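Local coordinates for protein hydroxyethylthiazole kinase (Pyrococcus horikoshii, PDB 3HPD) that probably phosphorylates the hydroxyl group of 4-methyl-5-(2-hydroxyethyl)thiazole with ATP and magnesium, a salvage step toward thiamine diphosphate, at residues 175-183 with 256-264. Residues are numbered along the deposited sequence; the frame is centred on the assembly and turned at random.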
loop_
_atom_site.group_PDB
_atom_site.type_symbol
_atom_site.label_atom_id
_atom_site.label_comp_id
_atom_site.label_asym_id
_atom_site.label_seq_id
_atom_site.Cartn_x
_atom_site.Cartn_y
_atom_site.Cartn_z
ATOM N N ARG A 175 -12.918 -33.408 -11.019
ATOM C CA ARG A 175 -12.587 -34.812 -11.245
ATOM C C ARG A 175 -11.452 -35.263 -10.330
ATOM O O ARG A 175 -11.512 -36.349 -9.755
ATOM C CB ARG A 175 -12.174 -35.030 -12.698
ATOM C CG ARG A 175 -13.147 -34.477 -13.724
ATOM C CD ARG A 175 -12.424 -34.205 -15.035
ATOM N NE ARG A 175 -11.103 -33.631 -14.784
ATOM C CZ ARG A 175 -9.995 -34.348 -14.609
ATOM N NH1 ARG A 175 -8.838 -33.744 -14.373
ATOM N NH2 ARG A 175 -10.037 -35.674 -14.694
ATOM N N ARG A 176 -10.414 -34.436 -10.215
ATOM C CA ARG A 176 -9.267 -34.738 -9.360
ATOM C C ARG A 176 -9.209 -33.727 -8.222
ATOM O O ARG A 176 -9.652 -32.587 -8.369
ATOM C CB ARG A 176 -7.954 -34.672 -10.146
ATOM C CG ARG A 176 -7.788 -35.730 -11.219
ATOM C CD ARG A 176 -6.442 -35.582 -11.923
ATOM N NE ARG A 176 -5.322 -36.008 -11.087
ATOM C CZ ARG A 176 -4.042 -35.849 -11.415
ATOM N NH1 ARG A 176 -3.717 -35.268 -12.561
ATOM N NH2 ARG A 176 -3.085 -36.284 -10.604
ATOM N N THR A 177 -8.651 -34.143 -7.092
ATOM C CA THR A 177 -8.556 -33.263 -5.936
ATOM C C THR A 177 -7.226 -33.440 -5.221
ATOM O O THR A 177 -6.712 -34.556 -5.105
ATOM C CB THR A 177 -9.709 -33.543 -4.943
ATOM O OG1 THR A 177 -10.964 -33.304 -5.590
ATOM C CG2 THR A 177 -9.603 -32.639 -3.719
ATOM N N PHE A 178 -6.672 -32.325 -4.750
ATOM C CA PHE A 178 -5.408 -32.329 -4.027
ATOM C C PHE A 178 -5.586 -31.662 -2.672
ATOM O O PHE A 178 -6.384 -30.734 -2.525
ATOM C CB PHE A 178 -4.335 -31.567 -4.809
ATOM C CG PHE A 178 -3.780 -32.324 -5.977
ATOM C CD1 PHE A 178 -2.717 -33.207 -5.809
ATOM C CD2 PHE A 178 -4.318 -32.155 -7.248
ATOM C CE1 PHE A 178 -2.197 -33.912 -6.891
ATOM C CE2 PHE A 178 -3.806 -32.856 -8.339
ATOM C CZ PHE A 178 -2.743 -33.735 -8.159
ATOM N N ALA A 179 -4.839 -32.143 -1.685
ATOM C CA ALA A 179 -4.872 -31.581 -0.344
ATOM C C ALA A 179 -3.485 -31.014 -0.074
ATOM O O ALA A 179 -2.480 -31.684 -0.309
ATOM C CB ALA A 179 -5.205 -32.660 0.676
ATOM N N VAL A 180 -3.433 -29.773 0.402
ATOM C CA VAL A 180 -2.164 -29.120 0.704
ATOM C C VAL A 180 -2.072 -28.885 2.204
ATOM O O VAL A 180 -2.935 -28.228 2.783
ATOM C CB VAL A 180 -2.048 -27.766 -0.025
ATOM C CG1 VAL A 180 -0.761 -27.056 0.391
ATOM C CG2 VAL A 180 -2.071 -27.988 -1.530
ATOM N N TYR A 181 -1.024 -29.417 2.825
ATOM C CA TYR A 181 -0.841 -29.288 4.270
ATOM C C TYR A 181 0.166 -28.218 4.689
ATOM O O TYR A 181 0.318 -27.949 5.883
ATOM C CB TYR A 181 -0.413 -30.637 4.858
ATOM C CG TYR A 181 -1.373 -31.761 4.551
ATOM C CD1 TYR A 181 -2.583 -31.878 5.234
ATOM C CD2 TYR A 181 -1.090 -32.684 3.547
ATOM C CE1 TYR A 181 -3.493 -32.888 4.920
ATOM C CE2 TYR A 181 -1.992 -33.696 3.224
ATOM C CZ TYR A 181 -3.190 -33.791 3.914
ATOM O OH TYR A 181 -4.085 -34.780 3.589
ATOM N N ASN A 182 0.850 -27.617 3.718
ATOM C CA ASN A 182 1.842 -26.584 4.012
ATOM C C ASN A 182 1.207 -25.278 4.476
ATOM O O ASN A 182 0.043 -24.999 4.175
ATOM C CB ASN A 182 2.711 -26.302 2.783
ATOM C CG ASN A 182 3.573 -27.486 2.396
ATOM O OD1 ASN A 182 3.359 -28.113 1.356
ATOM N ND2 ASN A 182 4.553 -27.804 3.239
ATOM N N GLY A 183 1.989 -24.483 5.204
ATOM C CA GLY A 183 1.504 -23.209 5.701
ATOM C C GLY A 183 1.834 -22.991 7.166
ATOM O O GLY A 183 2.450 -23.841 7.812
ATOM N N THR A 256 12.120 -31.162 0.087
ATOM C CA THR A 256 12.213 -31.399 1.520
ATOM C C THR A 256 11.060 -30.875 2.383
ATOM O O THR A 256 10.826 -31.400 3.472
ATOM C CB THR A 256 13.538 -30.830 2.077
ATOM O OG1 THR A 256 13.672 -29.456 1.694
ATOM C CG2 THR A 256 14.726 -31.612 1.533
ATOM N N TYR A 257 10.336 -29.862 1.907
ATOM C CA TYR A 257 9.235 -29.292 2.689
ATOM C C TYR A 257 7.809 -29.547 2.209
ATOM O O TYR A 257 6.871 -29.458 2.998
ATOM C CB TYR A 257 9.403 -27.774 2.831
ATOM C CG TYR A 257 10.363 -27.336 3.911
ATOM C CD1 TYR A 257 11.740 -27.359 3.701
ATOM C CD2 TYR A 257 9.891 -26.885 5.145
ATOM C CE1 TYR A 257 12.626 -26.940 4.691
ATOM C CE2 TYR A 257 10.770 -26.465 6.145
ATOM C CZ TYR A 257 12.135 -26.495 5.909
ATOM O OH TYR A 257 13.004 -26.066 6.884
ATOM N N ALA A 258 7.635 -29.850 0.929
ATOM C CA ALA A 258 6.296 -30.066 0.393
ATOM C C ALA A 258 5.469 -31.125 1.118
ATOM O O ALA A 258 5.937 -32.234 1.378
ATOM C CB ALA A 258 6.379 -30.402 -1.102
ATOM N N LYS A 259 4.235 -30.755 1.451
ATOM C CA LYS A 259 3.286 -31.648 2.109
ATOM C C LYS A 259 2.012 -31.550 1.278
ATOM O O LYS A 259 1.168 -30.686 1.517
ATOM C CB LYS A 259 3.000 -31.194 3.543
ATOM C CG LYS A 259 4.218 -31.129 4.446
ATOM C CD LYS A 259 3.804 -30.836 5.883
ATOM C CE LYS A 259 5.009 -30.689 6.799
ATOM N NZ LYS A 259 5.923 -31.859 6.707
ATOM N N VAL A 260 1.886 -32.430 0.290
ATOM C CA VAL A 260 0.733 -32.420 -0.599
ATOM C C VAL A 260 0.428 -33.831 -1.091
ATOM O O VAL A 260 1.335 -34.632 -1.293
ATOM C CB VAL A 260 0.998 -31.500 -1.820
ATOM C CG1 VAL A 260 2.303 -31.896 -2.495
ATOM C CG2 VAL A 260 -0.153 -31.587 -2.813
ATOM N N ARG A 261 -0.851 -34.130 -1.288
ATOM C CA ARG A 261 -1.244 -35.450 -1.759
ATOM C C ARG A 261 -2.518 -35.388 -2.585
ATOM O O ARG A 261 -3.345 -34.494 -2.400
ATOM C CB ARG A 261 -1.459 -36.393 -0.571
ATOM C CG ARG A 261 -2.491 -35.902 0.439
ATOM C CD ARG A 261 -2.638 -36.879 1.605
ATOM N NE ARG A 261 -3.378 -38.085 1.240
ATOM C CZ ARG A 261 -4.702 -38.199 1.302
ATOM N NH1 ARG A 261 -5.439 -37.179 1.720
ATOM N NH2 ARG A 261 -5.289 -39.332 0.940
ATOM N N GLU A 262 -2.668 -36.333 -3.507
ATOM C CA GLU A 262 -3.871 -36.384 -4.321
ATOM C C GLU A 262 -4.890 -37.171 -3.513
ATOM O O GLU A 262 -4.564 -38.206 -2.932
ATOM C CB GLU A 262 -3.621 -37.085 -5.654
ATOM C CG GLU A 262 -4.703 -36.769 -6.674
ATOM C CD GLU A 262 -4.525 -37.503 -7.984
ATOM O OE1 GLU A 262 -3.368 -37.764 -8.374
ATOM O OE2 GLU A 262 -5.550 -37.802 -8.629
ATOM N N VAL A 263 -6.119 -36.675 -3.476
ATOM C CA VAL A 263 -7.184 -37.312 -2.712
ATOM C C VAL A 263 -8.084 -38.222 -3.543
ATOM O O VAL A 263 -8.166 -38.091 -4.764
ATOM C CB VAL A 263 -8.053 -36.238 -2.015
ATOM C CG1 VAL A 263 -9.280 -36.872 -1.382
ATOM C CG2 VAL A 263 -7.230 -35.524 -0.955
ATOM N N GLU A 264 -8.746 -39.151 -2.854
ATOM C CA GLU A 264 -9.667 -40.103 -3.471
ATOM C C GLU A 264 -8.943 -41.128 -4.336
ATOM O O GLU A 264 -9.262 -41.210 -5.542
ATOM C CB GLU A 264 -10.703 -39.355 -4.311
ATOM C CG GLU A 264 -11.502 -38.322 -3.539
ATOM C CD GLU A 264 -12.271 -37.392 -4.453
ATOM O OE1 GLU A 264 -13.149 -37.877 -5.198
ATOM O OE2 GLU A 264 -11.994 -36.173 -4.431
HETATM O O HOH W 1 -8.133 -36.988 -7.265
#
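Glu262 OE2 is gripped twice, by Arg176 NE at 3.1 Å and by a water that also accepts from Thr177 N and donates to Val263 O. This salt bridge flanks an antiparallel pairing in which the C-terminal strand 260-263 forms one edge of the ribokinase-like sheet within the chain, beside strand 177-180. Glu262 OE1 takes Arg176 NH2 at 2.7 Å, so the guanidinium engages the acid side-on, one nitrogen to each oxygen. Both acceptors lie close to the guanidinium plane, yet the nitrogens reach the carboxylate from above its plane, the two planes being 56° apart. Ala179 with Arg261 is a hydrogen-bonded pair, Ala179 N to Arg261 O being 2.9 Å and Arg261 N to Ala179 O 3.1 Å, while Phe178 faces Glu262 as a non-hydrogen-bonded pair. A chi1 of -162°, with CG turned away from the backbone nitrogen, puts Glu262 CG over one face of the Phe178 ring, offset toward its rim, in a CH-pi contact 4.0 Å from the centroid. Phe178, Val180, Val260 and Glu262 point to the same face of the sheet; Phe178 packs on Leu211 of helix 210-231, and its ring meets Phe3 edge-to-face. Beyond the strands, Asn182 ties down the end of helix 251-257 and the link that follows it through both ends of its amide: OD1 receives Lys259 N at 2.8 Å, and ND2 donates to Tyr257 O at 2.9 Å. Glu226 is a further acceptor for ND2, which should fix the amide's rotation. On the face carrying Ala179, Arg261 runs its CG and CD along the Tyr181 ring edge, leaving NH1 a weak 3.3 Å bond to Tyr181 OH.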